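Guanine deaminase (Escherichia coli, PDB 6OHB) catalyses the zinc-dependent hydrolytic deamination of guanine to xanthine and ammonia, the step by which guanine enters degradation. Local coordinates at residues 314-319 against 356-361; 19-24 against 367-372; 108-113 against 207-212; 82-87 against 235-240. All coordinates share one frame; numbering follows the deposited sequence.

Contact 1: residues 314-319 against 356-361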
loop_
_atom_site.group_PDB
_atom_site.type_symbol
_atom_site.label_atom_id
_atom_site.label_comp_id
_atom_site.label_asym_id
_atom_site.label_seq_id
_atom_site.Cartn_x
_atom_site.Cartn_y
_atom_site.Cartn_z
ATOM N N LYS A 314 7.310 16.562 15.351
ATOM C CA LYS A 314 7.211 17.047 16.723
ATOM C C LYS A 314 7.678 15.987 17.707
ATOM O O LYS A 314 8.184 16.321 18.783
ATOM C CB LYS A 314 5.772 17.473 17.042
ATOM N N ALA A 315 7.539 14.711 17.349
ATOM C CA ALA A 315 8.059 13.655 18.207
ATOM C C ALA A 315 9.580 13.714 18.295
ATOM O O ALA A 315 10.148 13.564 19.382
ATOM C CB ALA A 315 7.601 12.291 17.692
ATOM N N TRP A 316 10.255 13.944 17.166
ATOM C CA TRP A 316 11.706 14.111 17.204
ATOM C C TRP A 316 12.096 15.374 17.965
ATOM O O TRP A 316 13.051 15.358 18.753
ATOM C CB TRP A 316 12.279 14.146 15.789
ATOM C CG TRP A 316 12.395 12.802 15.119
ATOM C CD1 TRP A 316 11.704 12.375 14.020
ATOM C CD2 TRP A 316 13.269 11.721 15.486
ATOM N NE1 TRP A 316 12.089 11.099 13.686
ATOM C CE2 TRP A 316 13.047 10.675 14.567
ATOM C CE3 TRP A 316 14.217 11.539 16.501
ATOM C CZ2 TRP A 316 13.736 9.462 14.634
ATOM C CZ3 TRP A 316 14.900 10.335 16.564
ATOM C CH2 TRP A 316 14.656 9.313 15.636
ATOM N N GLN A 317 11.375 16.479 17.738
ATOM C CA GLN A 317 11.698 17.729 18.423
ATOM C C GLN A 317 11.504 17.596 19.928
ATOM O O GLN A 317 12.346 18.053 20.712
ATOM C CB GLN A 317 10.843 18.872 17.871
ATOM N N LYS A 318 10.408 16.965 20.351
ATOM C CA LYS A 318 10.148 16.734 21.767
ATOM C C LYS A 318 10.951 15.567 22.335
ATOM O O LYS A 318 10.792 15.251 23.518
ATOM C CB LYS A 318 8.649 16.496 22.003
ATOM C CG LYS A 318 7.731 17.609 21.489
ATOM C CD LYS A 318 7.882 18.899 22.279
ATOM N N LYS A 319 11.780 14.908 21.517
ATOM C CA LYS A 319 12.647 13.811 21.959
ATOM C C LYS A 319 11.860 12.678 22.620
ATOM O O LYS A 319 12.270 12.143 23.651
ATOM C CB LYS A 319 13.746 14.316 22.900
ATOM C CG LYS A 319 14.573 15.481 22.360
ATOM C CD LYS A 319 16.036 15.367 22.780
ATOM C CE LYS A 319 16.921 16.344 22.015
ATOM N NZ LYS A 319 17.094 15.955 20.584
ATOM N N ALA A 356 15.184 6.961 4.016
ATOM C CA ALA A 356 15.329 5.510 4.022
ATOM C C ALA A 356 16.066 5.053 5.273
ATOM O O ALA A 356 15.713 4.033 5.879
ATOM C CB ALA A 356 16.064 5.050 2.762
ATOM N N TYR A 357 17.087 5.810 5.677
ATOM C CA TYR A 357 17.792 5.511 6.918
ATOM C C TYR A 357 16.860 5.613 8.119
ATOM O O TYR A 357 16.884 4.752 9.004
ATOM C CB TYR A 357 18.993 6.444 7.069
ATOM C CG TYR A 357 20.097 6.153 6.076
ATOM C CD1 TYR A 357 20.083 4.987 5.319
ATOM C CD2 TYR A 357 21.143 7.042 5.886
ATOM C CE1 TYR A 357 21.081 4.713 4.407
ATOM C CE2 TYR A 357 22.149 6.775 4.972
ATOM C CZ TYR A 357 22.115 5.607 4.241
ATOM O OH TYR A 357 23.108 5.334 3.326
ATOM N N GLU A 358 16.028 6.657 8.166
ATOM C CA GLU A 358 15.105 6.814 9.290
ATOM C C GLU A 358 14.081 5.684 9.334
ATOM O O GLU A 358 13.761 5.172 10.414
ATOM C CB GLU A 358 14.402 8.169 9.214
ATOM C CG GLU A 358 13.632 8.532 10.475
ATOM C CD GLU A 358 12.920 9.868 10.360
ATOM O OE1 GLU A 358 13.168 10.601 9.378
ATOM O OE2 GLU A 358 12.120 10.192 11.261
ATOM N N ALA A 359 13.546 5.295 8.175
ATOM C CA ALA A 359 12.576 4.204 8.128
ATOM C C ALA A 359 13.203 2.895 8.588
ATOM O O ALA A 359 12.631 2.168 9.415
ATOM C CB ALA A 359 12.015 4.071 6.710
ATOM N N PHE A 360 14.390 2.579 8.064
ATOM C CA PHE A 360 15.081 1.366 8.490
ATOM C C PHE A 360 15.375 1.405 9.987
ATOM O O PHE A 360 15.222 0.398 10.687
ATOM C CB PHE A 360 16.366 1.194 7.677
ATOM C CG PHE A 360 17.186 -0.004 8.069
ATOM C CD1 PHE A 360 16.855 -1.267 7.607
ATOM C CD2 PHE A 360 18.301 0.137 8.881
ATOM C CE1 PHE A 360 17.613 -2.376 7.961
ATOM C CE2 PHE A 360 19.064 -0.966 9.240
ATOM C CZ PHE A 360 18.717 -2.225 8.778
ATOM N N TYR A 361 15.769 2.572 10.500
ATOM C CA TYR A 361 16.058 2.705 11.922
ATOM C C TYR A 361 14.818 2.442 12.764
ATOM O O TYR A 361 14.856 1.660 13.723
ATOM C CB TYR A 361 16.613 4.101 12.195
ATOM C CG TYR A 361 16.886 4.393 13.646
ATOM C CD1 TYR A 361 18.023 3.890 14.277
ATOM C CD2 TYR A 361 16.019 5.186 14.386
ATOM C CE1 TYR A 361 18.280 4.165 15.607
ATOM C CE2 TYR A 361 16.266 5.465 15.713
ATOM C CZ TYR A 361 17.398 4.953 16.322
ATOM O OH TYR A 361 17.646 5.231 17.646
#
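Trp316 and Glu358 mark the nearest approach of two helical segments whose backbones stay well apart: their CA atoms are 11.3 Å from each other, so side chains do all the bridging. Residues 314-317 are the last turn of helix 312-317, which ends in a Schellman motif with Lys319 at positive phi; residues 356-361 belong to helix 356-363. The indole of Trp316 reaches across and gives its N-H to the carboxylate of Glu358, with NE1 2.6 Å from OE2. The bond is bent, 139° at the hydrogen: OE2 lies somewhat out of the ring plane, and NE1 meets it from above the carboxylate plane. Glu358 gets there with CG anti to the backbone N (chi1 -169°) and the chain extended beyond it. Beside this polar link, CH2 at the far rim of the indole touches CE2 of Tyr361 at 4.2 Å, one helical turn further on. A leucine in place of Trp316 would probably leave Glu358 OE2 without its indole donor and open a gap beside the Tyr361 ring. Tyr352 OH also bonds to OE2, so two donors grip this buried carboxylate oxygen, which would be expected to help it carry a negative charge.

Contact 2: residues 19-24 against 367-372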
loop_
_atom_site.group_PDB
_atom_site.type_symbol
_atom_site.label_atom_id
_atom_site.label_comp_id
_atom_site.label_asym_id
_atom_site.label_seq_id
_atom_site.Cartn_x
_atom_site.Cartn_y
_atom_site.Cartn_z
ATOM N N THR A 19 24.341 0.918 14.318
ATOM C CA THR A 19 25.210 0.442 15.393
ATOM C C THR A 19 24.951 1.103 16.740
ATOM O O THR A 19 25.521 0.657 17.740
ATOM C CB THR A 19 26.683 0.618 15.011
ATOM O OG1 THR A 19 26.969 2.003 14.764
ATOM C CG2 THR A 19 26.995 -0.200 13.764
ATOM N N ARG A 20 24.102 2.126 16.808
ATOM C CA ARG A 20 23.804 2.750 18.089
ATOM C C ARG A 20 22.534 3.573 17.952
ATOM O O ARG A 20 22.140 3.960 16.850
ATOM C CB ARG A 20 24.956 3.636 18.576
ATOM C CG ARG A 20 25.102 4.910 17.773
ATOM C CD ARG A 20 26.303 5.735 18.187
ATOM N NE ARG A 20 26.244 7.047 17.553
ATOM C CZ ARG A 20 26.725 7.308 16.341
ATOM N NH1 ARG A 20 27.311 6.348 15.636
ATOM N NH2 ARG A 20 26.618 8.530 15.833
ATOM N N THR A 21 21.895 3.831 19.090
ATOM C CA THR A 21 20.729 4.697 19.110
ATOM C C THR A 21 21.163 6.152 19.001
ATOM O O THR A 21 22.224 6.547 19.485
ATOM C CB THR A 21 19.907 4.488 20.387
ATOM O OG1 THR A 21 20.724 4.740 21.536
ATOM C CG2 THR A 21 19.380 3.062 20.461
ATOM N N ILE A 22 20.333 6.945 18.335
ATOM C CA ILE A 22 20.600 8.370 18.158
ATOM C C ILE A 22 19.421 9.127 18.760
ATOM O O ILE A 22 18.481 8.504 19.268
ATOM C CB ILE A 22 20.819 8.702 16.670
ATOM C CG1 ILE A 22 19.821 7.936 15.795
ATOM C CG2 ILE A 22 22.240 8.322 16.245
ATOM C CD1 ILE A 22 18.437 8.574 15.687
ATOM N N ASP A 23 19.455 10.461 18.731
ATOM C CA ASP A 23 18.282 11.241 19.101
ATOM C C ASP A 23 17.829 12.217 18.014
ATOM O O ASP A 23 16.771 12.842 18.166
ATOM C CB ASP A 23 18.511 11.999 20.434
ATOM C CG ASP A 23 19.779 12.824 20.467
ATOM O OD1 ASP A 23 20.718 12.532 19.698
ATOM O OD2 ASP A 23 19.850 13.769 21.289
ATOM N N ASN A 24 18.578 12.356 16.917
ATOM C CA ASN A 24 18.107 13.091 15.764
ATOM C C ASN A 24 18.233 12.187 14.545
ATOM O O ASN A 24 19.266 11.519 14.375
ATOM C CB ASN A 24 18.908 14.387 15.550
ATOM C CG ASN A 24 18.129 15.626 15.929
ATOM O OD1 ASN A 24 17.210 16.037 15.223
ATOM N ND2 ASN A 24 18.490 16.226 17.063
ATOM N N GLY A 367 12.808 0.834 16.935
ATOM C CA GLY A 367 11.659 0.158 17.516
ATOM C C GLY A 367 12.007 -0.545 18.814
ATOM O O GLY A 367 11.307 -0.401 19.819
ATOM N N ALA A 368 13.122 -1.286 18.816
ATOM C CA ALA A 368 13.592 -1.926 20.044
ATOM C C ALA A 368 13.796 -0.898 21.148
ATOM O O ALA A 368 13.463 -1.150 22.312
ATOM C CB ALA A 368 14.886 -2.700 19.781
ATOM N N LYS A 369 14.341 0.268 20.795
ATOM C CA LYS A 369 14.550 1.337 21.766
ATOM C C LYS A 369 13.230 1.834 22.345
ATOM O O LYS A 369 13.131 2.077 23.554
ATOM C CB LYS A 369 15.309 2.486 21.107
ATOM C CG LYS A 369 15.372 3.748 21.937
ATOM C CD LYS A 369 16.478 3.677 22.953
ATOM C CE LYS A 369 16.793 5.065 23.486
ATOM N NZ LYS A 369 16.776 6.078 22.386
ATOM N N SER A 370 12.206 2.003 21.498
ATOM C CA SER A 370 10.906 2.426 22.011
ATOM C C SER A 370 10.326 1.394 22.969
ATOM O O SER A 370 9.607 1.753 23.908
ATOM C CB SER A 370 9.930 2.695 20.860
ATOM O OG SER A 370 9.277 1.504 20.448
ATOM N N LEU A 371 10.642 0.117 22.765
ATOM C CA LEU A 371 10.213 -0.936 23.675
ATOM C C LEU A 371 11.193 -1.162 24.822
ATOM O O LEU A 371 10.952 -2.039 25.657
ATOM C CB LEU A 371 9.998 -2.242 22.904
ATOM C CG LEU A 371 8.905 -2.165 21.831
ATOM C CD1 LEU A 371 8.601 -3.542 21.253
ATOM C CD2 LEU A 371 7.640 -1.513 22.387
ATOM N N GLY A 372 12.294 -0.412 24.869
ATOM C CA GLY A 372 13.300 -0.613 25.899
ATOM C C GLY A 372 14.056 -1.920 25.792
ATOM O O GLY A 372 14.472 -2.473 26.816
#
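Apolar contact between Thr21 and Lys369 carries most of this small interface, which joins the loop following strand 14-18 to the last turn of helix 365-370. The methyl CG2 of Thr21 rests on the aliphatic part of the lysine, 3.9 Å from CD and also near CB, and the two side chains run roughly at right angles. With CG anti to the backbone N (chi1 170°) and a bend at chi2, Lys369 lays its methylenes against that methyl and carries its ammonium onward.

The polar approach is looser. Lys369 NZ comes within 4.3 Å of Ile22 O, too far for a hydrogen bond, so any attraction there is probably weak. Ile22 CB points away from the helix, and its side chain packs on Glu27 and Ile28, while its backbone N is bonded to Tyr361 OH.

Hydrogen bonds within the helical segment shape its end. Gly367 O accepts both Leu371 N and Ser370 OG, the latter at 2.9 Å and on a lone pair in the carbonyl plane. Gly372, at positive phi, bonds its N back to Lys369 O. This Schellman motif closes the helix, whose last turn carries the lysine that meets the loop between strands 14-18 and 32-35.

Contact 3: residues 108-113 against 207-212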
loop_
_atom_site.group_PDB
_atom_site.type_symbol
_atom_site.label_atom_id
_atom_site.label_comp_id
_atom_site.label_asym_id
_atom_site.label_seq_id
_atom_site.Cartn_x
_atom_site.Cartn_y
_atom_site.Cartn_z
ATOM N N PRO A 108 -17.120 -8.195 18.183
ATOM C CA PRO A 108 -17.594 -9.527 17.761
ATOM C C PRO A 108 -16.473 -10.418 17.259
ATOM O O PRO A 108 -16.502 -11.634 17.484
ATOM C CB PRO A 108 -18.611 -9.209 16.652
ATOM C CG PRO A 108 -18.997 -7.789 16.870
ATOM C CD PRO A 108 -17.763 -7.122 17.402
ATOM N N THR A 109 -15.477 -9.838 16.588
ATOM C CA THR A 109 -14.317 -10.619 16.171
ATOM C C THR A 109 -13.591 -11.192 17.382
ATOM O O THR A 109 -13.285 -12.390 17.427
ATOM C CB THR A 109 -13.374 -9.758 15.331
ATOM O OG1 THR A 109 -14.063 -9.303 14.159
ATOM C CG2 THR A 109 -12.149 -10.560 14.914
ATOM N N GLU A 110 -13.316 -10.352 18.386
ATOM C CA GLU A 110 -12.578 -10.834 19.548
ATOM C C GLU A 110 -13.403 -11.779 20.412
ATOM O O GLU A 110 -12.824 -12.527 21.209
ATOM C CB GLU A 110 -12.112 -9.658 20.410
ATOM C CG GLU A 110 -11.175 -8.681 19.726
ATOM C CD GLU A 110 -10.581 -7.685 20.702
ATOM O OE1 GLU A 110 -10.981 -7.703 21.889
ATOM O OE2 GLU A 110 -9.731 -6.872 20.284
ATOM N N ARG A 111 -14.736 -11.764 20.270
ATOM C CA ARG A 111 -15.584 -12.684 21.028
ATOM C C ARG A 111 -15.311 -14.141 20.678
ATOM O O ARG A 111 -15.428 -15.018 21.543
ATOM C CB ARG A 111 -17.060 -12.357 20.792
ATOM N N ARG A 112 -14.926 -14.419 19.432
ATOM C CA ARG A 112 -14.717 -15.792 18.986
ATOM C C ARG A 112 -13.530 -16.458 19.668
ATOM O O ARG A 112 -13.369 -17.677 19.538
ATOM C CB ARG A 112 -14.536 -15.804 17.465
ATOM C CG ARG A 112 -15.475 -14.826 16.764
ATOM C CD ARG A 112 -15.066 -14.484 15.333
ATOM N NE ARG A 112 -14.742 -15.646 14.509
ATOM C CZ ARG A 112 -14.868 -15.671 13.184
ATOM N NH1 ARG A 112 -14.548 -16.761 12.495
ATOM N NH2 ARG A 112 -15.315 -14.597 12.546
ATOM N N TYR A 113 -12.713 -15.700 20.394
ATOM C CA TYR A 113 -11.509 -16.213 21.032
ATOM C C TYR A 113 -11.746 -16.716 22.455
ATOM O O TYR A 113 -10.777 -16.978 23.175
ATOM C CB TYR A 113 -10.415 -15.139 21.002
ATOM C CG TYR A 113 -9.869 -14.935 19.602
ATOM C CD1 TYR A 113 -10.552 -14.160 18.674
ATOM C CD2 TYR A 113 -8.692 -15.551 19.199
ATOM C CE1 TYR A 113 -10.069 -13.989 17.393
ATOM C CE2 TYR A 113 -8.202 -15.384 17.920
ATOM C CZ TYR A 113 -8.894 -14.604 17.020
ATOM O OH TYR A 113 -8.406 -14.436 15.743
ATOM N N THR A 207 -2.134 -4.244 30.105
ATOM C CA THR A 207 -2.785 -3.819 28.869
ATOM C C THR A 207 -4.244 -3.467 29.130
ATOM O O THR A 207 -5.147 -4.291 28.922
ATOM C CB THR A 207 -2.668 -4.912 27.803
ATOM O OG1 THR A 207 -1.315 -5.378 27.739
ATOM C CG2 THR A 207 -3.055 -4.386 26.453
ATOM N N PRO A 208 -4.511 -2.251 29.606
ATOM C CA PRO A 208 -5.875 -1.714 29.503
ATOM C C PRO A 208 -6.106 -1.248 28.072
ATOM O O PRO A 208 -5.257 -0.566 27.492
ATOM C CB PRO A 208 -5.878 -0.545 30.494
ATOM C CG PRO A 208 -4.427 -0.115 30.578
ATOM C CD PRO A 208 -3.586 -1.332 30.300
ATOM N N ARG A 209 -7.255 -1.622 27.500
ATOM C CA ARG A 209 -7.522 -1.286 26.104
ATOM C C ARG A 209 -7.406 0.217 25.882
ATOM O O ARG A 209 -6.540 0.683 25.130
ATOM C CB ARG A 209 -8.902 -1.795 25.678
ATOM C CG ARG A 209 -9.140 -1.655 24.177
ATOM C CD ARG A 209 -10.491 -2.189 23.744
ATOM N NE ARG A 209 -10.607 -3.635 23.907
ATOM C CZ ARG A 209 -10.327 -4.523 22.960
ATOM N NH1 ARG A 209 -9.903 -4.121 21.765
ATOM N NH2 ARG A 209 -10.472 -5.817 23.208
ATOM N N PHE A 210 -8.263 0.988 26.541
ATOM C CA PHE A 210 -8.088 2.428 26.677
ATOM C C PHE A 210 -8.952 2.897 27.844
ATOM O O PHE A 210 -9.676 2.110 28.463
ATOM C CB PHE A 210 -8.419 3.182 25.379
ATOM C CG PHE A 210 -9.738 2.796 24.748
ATOM C CD1 PHE A 210 -9.803 2.451 23.410
ATOM C CD2 PHE A 210 -10.906 2.788 25.486
ATOM C CE1 PHE A 210 -11.005 2.103 22.824
ATOM C CE2 PHE A 210 -12.110 2.443 24.904
ATOM C CZ PHE A 210 -12.159 2.099 23.575
ATOM N N ALA A 211 -8.862 4.191 28.143
ATOM C CA ALA A 211 -9.581 4.734 29.293
ATOM C C ALA A 211 -11.100 4.613 29.182
ATOM O O ALA A 211 -11.736 4.315 30.209
ATOM C CB ALA A 211 -9.161 6.193 29.518
ATOM N N PRO A 212 -11.738 4.824 28.020
ATOM C CA PRO A 212 -13.203 4.664 27.965
ATOM C C PRO A 212 -13.719 3.338 28.498
ATOM O O PRO A 212 -14.769 3.320 29.151
ATOM C CB PRO A 212 -13.503 4.819 26.470
ATOM C CG PRO A 212 -12.480 5.778 25.998
ATOM C CD PRO A 212 -11.232 5.513 26.815
#
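Glu110 and Arg209 reach toward each other from opposite directions and meet through their charged ends, carboxylate against the NH1-NH2 edge of the guanidinium. The salt bridge is two-pronged. NH1 donates to OE2 at 3.1 Å, with an angle of 151° at the hydrogen; OE2 lies in the guanidinium plane, but NH1 meets it on the syn side from well out of the carboxylate plane. The other prong, NH2 to OE1, is modelled at 2.4 Å, a separation so short that its exact value is doubtful, although the pairing is clear. The flat groups are not coplanar: their planes are turned 38° against each other, so the fork is twisted.

Both side chains are buried and stretch far to meet, their CA atoms being 12.6 Å apart. From helix 98-111, Glu110 extends beyond CG. Arg209, just past strand 203-208, has CG anti to its backbone N (chi1 -171°) and runs straight until a bend at chi3 swings the guanidinium round. On the way its CG lies over one face of the Phe210 ring, offset toward the rim.

Gln87 NE2 is a second donor to Glu110 OE2, so this oxygen ties together three side chains. The carboxylate would be expected to hold the arginine in a fixed orientation. Arg209, Phe210 and Gln87 correspond to substrate-binding residues of related enzymes, and the nearest atom of the Arg209 side chain is about 7 Å from the zinc ion; the arrangement is consistent with a second-shell glutamate positioning a first-shell arginine in the purine pocket of a guanine deaminase.

Contact 4: residues 82-87 against 235-240. With ZN (zinc ion), chain E.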
loop_
_atom_site.group_PDB
_atom_site.type_symbol
_atom_site.label_atom_id
_atom_site.label_comp_id
_atom_site.label_asym_id
_atom_site.label_seq_id
_atom_site.Cartn_x
_atom_site.Cartn_y
_atom_site.Cartn_z
ATOM N N HIS A 82 2.859 -2.339 18.018
ATOM C CA HIS A 82 1.440 -2.393 18.390
ATOM C C HIS A 82 0.707 -3.272 17.385
ATOM O O HIS A 82 0.591 -2.907 16.212
ATOM C CB HIS A 82 0.815 -0.997 18.453
ATOM C CG HIS A 82 -0.642 -1.001 18.805
ATOM N ND1 HIS A 82 -1.105 -1.294 20.070
ATOM C CD2 HIS A 82 -1.741 -0.754 18.053
ATOM C CE1 HIS A 82 -2.424 -1.222 20.084
ATOM N NE2 HIS A 82 -2.835 -0.894 18.873
ATOM N N ILE A 83 0.211 -4.415 17.847
ATOM C CA ILE A 83 -0.528 -5.336 16.993
ATOM C C ILE A 83 -1.511 -6.102 17.872
ATOM O O ILE A 83 -1.212 -6.416 19.028
ATOM C CB ILE A 83 0.437 -6.261 16.215
ATOM C CG1 ILE A 83 -0.333 -7.200 15.285
ATOM C CG2 ILE A 83 1.360 -7.025 17.166
ATOM C CD1 ILE A 83 0.558 -7.973 14.327
ATOM N N HIS A 84 -2.700 -6.365 17.333
ATOM C CA HIS A 84 -3.770 -7.062 18.045
ATOM C C HIS A 84 -3.808 -8.518 17.563
ATOM O O HIS A 84 -4.120 -8.783 16.398
ATOM C CB HIS A 84 -5.120 -6.363 17.826
ATOM C CG HIS A 84 -5.214 -4.964 18.381
ATOM N ND1 HIS A 84 -5.922 -4.662 19.528
ATOM C CD2 HIS A 84 -4.760 -3.780 17.907
ATOM C CE1 HIS A 84 -5.865 -3.362 19.756
ATOM N NE2 HIS A 84 -5.159 -2.806 18.793
ATOM N N TYR A 85 -3.462 -9.456 18.454
ATOM C CA TYR A 85 -3.504 -10.883 18.120
ATOM C C TYR A 85 -4.878 -11.390 17.675
ATOM O O TYR A 85 -4.949 -12.076 16.640
ATOM C CB TYR A 85 -2.950 -11.681 19.312
ATOM C CG TYR A 85 -3.601 -13.020 19.622
ATOM C CD1 TYR A 85 -3.557 -14.078 18.715
ATOM C CD2 TYR A 85 -4.232 -13.235 20.845
ATOM C CE1 TYR A 85 -4.143 -15.299 19.007
ATOM C CE2 TYR A 85 -4.818 -14.458 21.148
ATOM C CZ TYR A 85 -4.771 -15.483 20.227
ATOM O OH TYR A 85 -5.356 -16.696 20.528
ATOM N N PRO A 86 -5.993 -11.132 18.396
ATOM C CA PRO A 86 -7.264 -11.776 18.021
ATOM C C PRO A 86 -8.073 -11.013 16.981
ATOM O O PRO A 86 -9.289 -10.860 17.139
ATOM C CB PRO A 86 -8.012 -11.844 19.355
ATOM C CG PRO A 86 -7.590 -10.595 20.051
ATOM C CD PRO A 86 -6.140 -10.357 19.646
ATOM N N GLN A 87 -7.429 -10.521 15.920
ATOM C CA GLN A 87 -8.130 -9.685 14.953
ATOM C C GLN A 87 -7.709 -9.937 13.510
ATOM O O GLN A 87 -8.073 -9.143 12.631
ATOM C CB GLN A 87 -7.920 -8.204 15.286
ATOM C CG GLN A 87 -8.665 -7.726 16.520
ATOM C CD GLN A 87 -8.438 -6.258 16.793
ATOM O OE1 GLN A 87 -7.857 -5.547 15.970
ATOM N NE2 GLN A 87 -8.905 -5.788 17.943
ATOM N N HIS A 235 0.886 -0.902 28.118
ATOM C CA HIS A 235 0.551 -0.818 26.700
ATOM C C HIS A 235 -0.908 -0.413 26.561
ATOM O O HIS A 235 -1.791 -1.152 27.004
ATOM C CB HIS A 235 0.807 -2.167 26.024
ATOM C CG HIS A 235 0.626 -2.146 24.541
ATOM N ND1 HIS A 235 0.377 -3.286 23.806
ATOM C CD2 HIS A 235 0.667 -1.125 23.652
ATOM C CE1 HIS A 235 0.276 -2.967 22.529
ATOM N NE2 HIS A 235 0.446 -1.662 22.410
ATOM N N THR A 236 -1.173 0.733 25.932
ATOM C CA THR A 236 -2.567 1.131 25.752
ATOM C C THR A 236 -2.696 2.051 24.546
ATOM O O THR A 236 -1.700 2.467 23.959
ATOM C CB THR A 236 -3.111 1.799 27.028
ATOM O OG1 THR A 236 -4.532 1.942 26.927
ATOM C CG2 THR A 236 -2.472 3.167 27.243
ATOM N N HIS A 237 -3.942 2.373 24.184
ATOM C CA HIS A 237 -4.231 3.300 23.092
ATOM C C HIS A 237 -4.365 4.726 23.645
ATOM O O HIS A 237 -4.803 4.921 24.782
ATOM C CB HIS A 237 -5.520 2.898 22.358
ATOM C CG HIS A 237 -5.418 1.637 21.539
ATOM N ND1 HIS A 237 -5.685 0.383 22.051
ATOM C CD2 HIS A 237 -5.143 1.452 20.224
ATOM C CE1 HIS A 237 -5.555 -0.520 21.094
ATOM N NE2 HIS A 237 -5.222 0.101 19.975
ATOM N N LEU A 238 -3.983 5.730 22.840
ATOM C CA LEU A 238 -4.026 7.113 23.317
ATOM C C LEU A 238 -4.242 8.093 22.171
ATOM O O LEU A 238 -3.454 8.107 21.221
ATOM C CB LEU A 238 -2.733 7.474 24.068
ATOM C CG LEU A 238 -2.563 8.915 24.573
ATOM C CD1 LEU A 238 -3.519 9.189 25.722
ATOM C CD2 LEU A 238 -1.121 9.158 25.006
ATOM N N CYS A 239 -5.275 8.931 22.294
ATOM C CA CYS A 239 -5.608 10.000 21.347
ATOM C C CYS A 239 -5.473 9.559 19.888
ATOM O O CYS A 239 -4.774 10.171 19.079
ATOM C CB CYS A 239 -4.770 11.254 21.613
ATOM S SG CYS A 239 -4.659 11.757 23.341
ATOM N N GLU A 240 -6.214 8.509 19.552
ATOM C CA GLU A 240 -6.276 8.068 18.165
ATOM C C GLU A 240 -7.267 8.911 17.367
ATOM O O GLU A 240 -6.995 9.277 16.216
ATOM C CB GLU A 240 -6.662 6.582 18.109
ATOM C CG GLU A 240 -6.770 5.982 16.710
ATOM C CD GLU A 240 -7.103 4.492 16.739
ATOM O OE1 GLU A 240 -7.366 3.965 17.842
ATOM O OE2 GLU A 240 -7.114 3.847 15.667
HETATM ZN ZN ZN E . -4.763 -1.008 18.322
#
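His82, His84 and His237 converge on the zinc ion, and the tight part of this contact is the imidazole cluster around it. Their NE2 atoms bind the metal, that of His84 at 1.9 Å. The nitrogens crowd together because they share the ion. His82 turns an edge toward the face of His237 in an offset edge-to-face pair with perpendicular planes, whereas His84 and His237 meet rim to rim.

His82 puts CG anti to the backbone N (chi1 179°), which sends its ring out between the zinc and His235. Its ND1 donates to His235 NE2 at 2.8 Å in a nearly straight bond (170°), in the plane of the His82 ring but somewhat out of that of His235. With the metal on NE2 and this bond on ND1, the ring is held at both ends. A phenylalanine in place of His235 would probably leave His82 ND1 without its acceptor and the His82 ring held mainly by the zinc.

Away from the metal the segments separate. The strands cross at 98° and diverge into loops: Gln87 NE2 stays 7.0 Å from His237 CE1, and Glu240 OE1 6.7 Å from His82 NE2. These loops include residues that bind substrate in related enzymes. With Asp327 completing the site, this His-X-His pair plus a further histidine is the mononuclear zinc centre of the amidohydrolase superfamily, set at the C-terminal ends of the TIM-barrel strands.

Overall arrangement
From the N terminus, the loop after strand 14-18 enters contact 2, whose partner helix comes more than 340 residues later; the other three contacts nest inside this long closure. Contact 4 joins strand 73-84 to strand 233-238, and contact 3 nests within it, linking helix 98-111 to the end of strand 203-208. Their centres are 9 Å apart, and Thr236 OG1 probably hydrogen-bonds Pro208 O between them. Contact 1 opens after contact 4 has closed, bringing together helices 312-317 and 356-363. It touches contact 2 where Trp316 packs on Asp23 O, a second cluster on the N-terminal loop; the centres of contacts 1 and 2 each lie about 21 Å from that of contact 4.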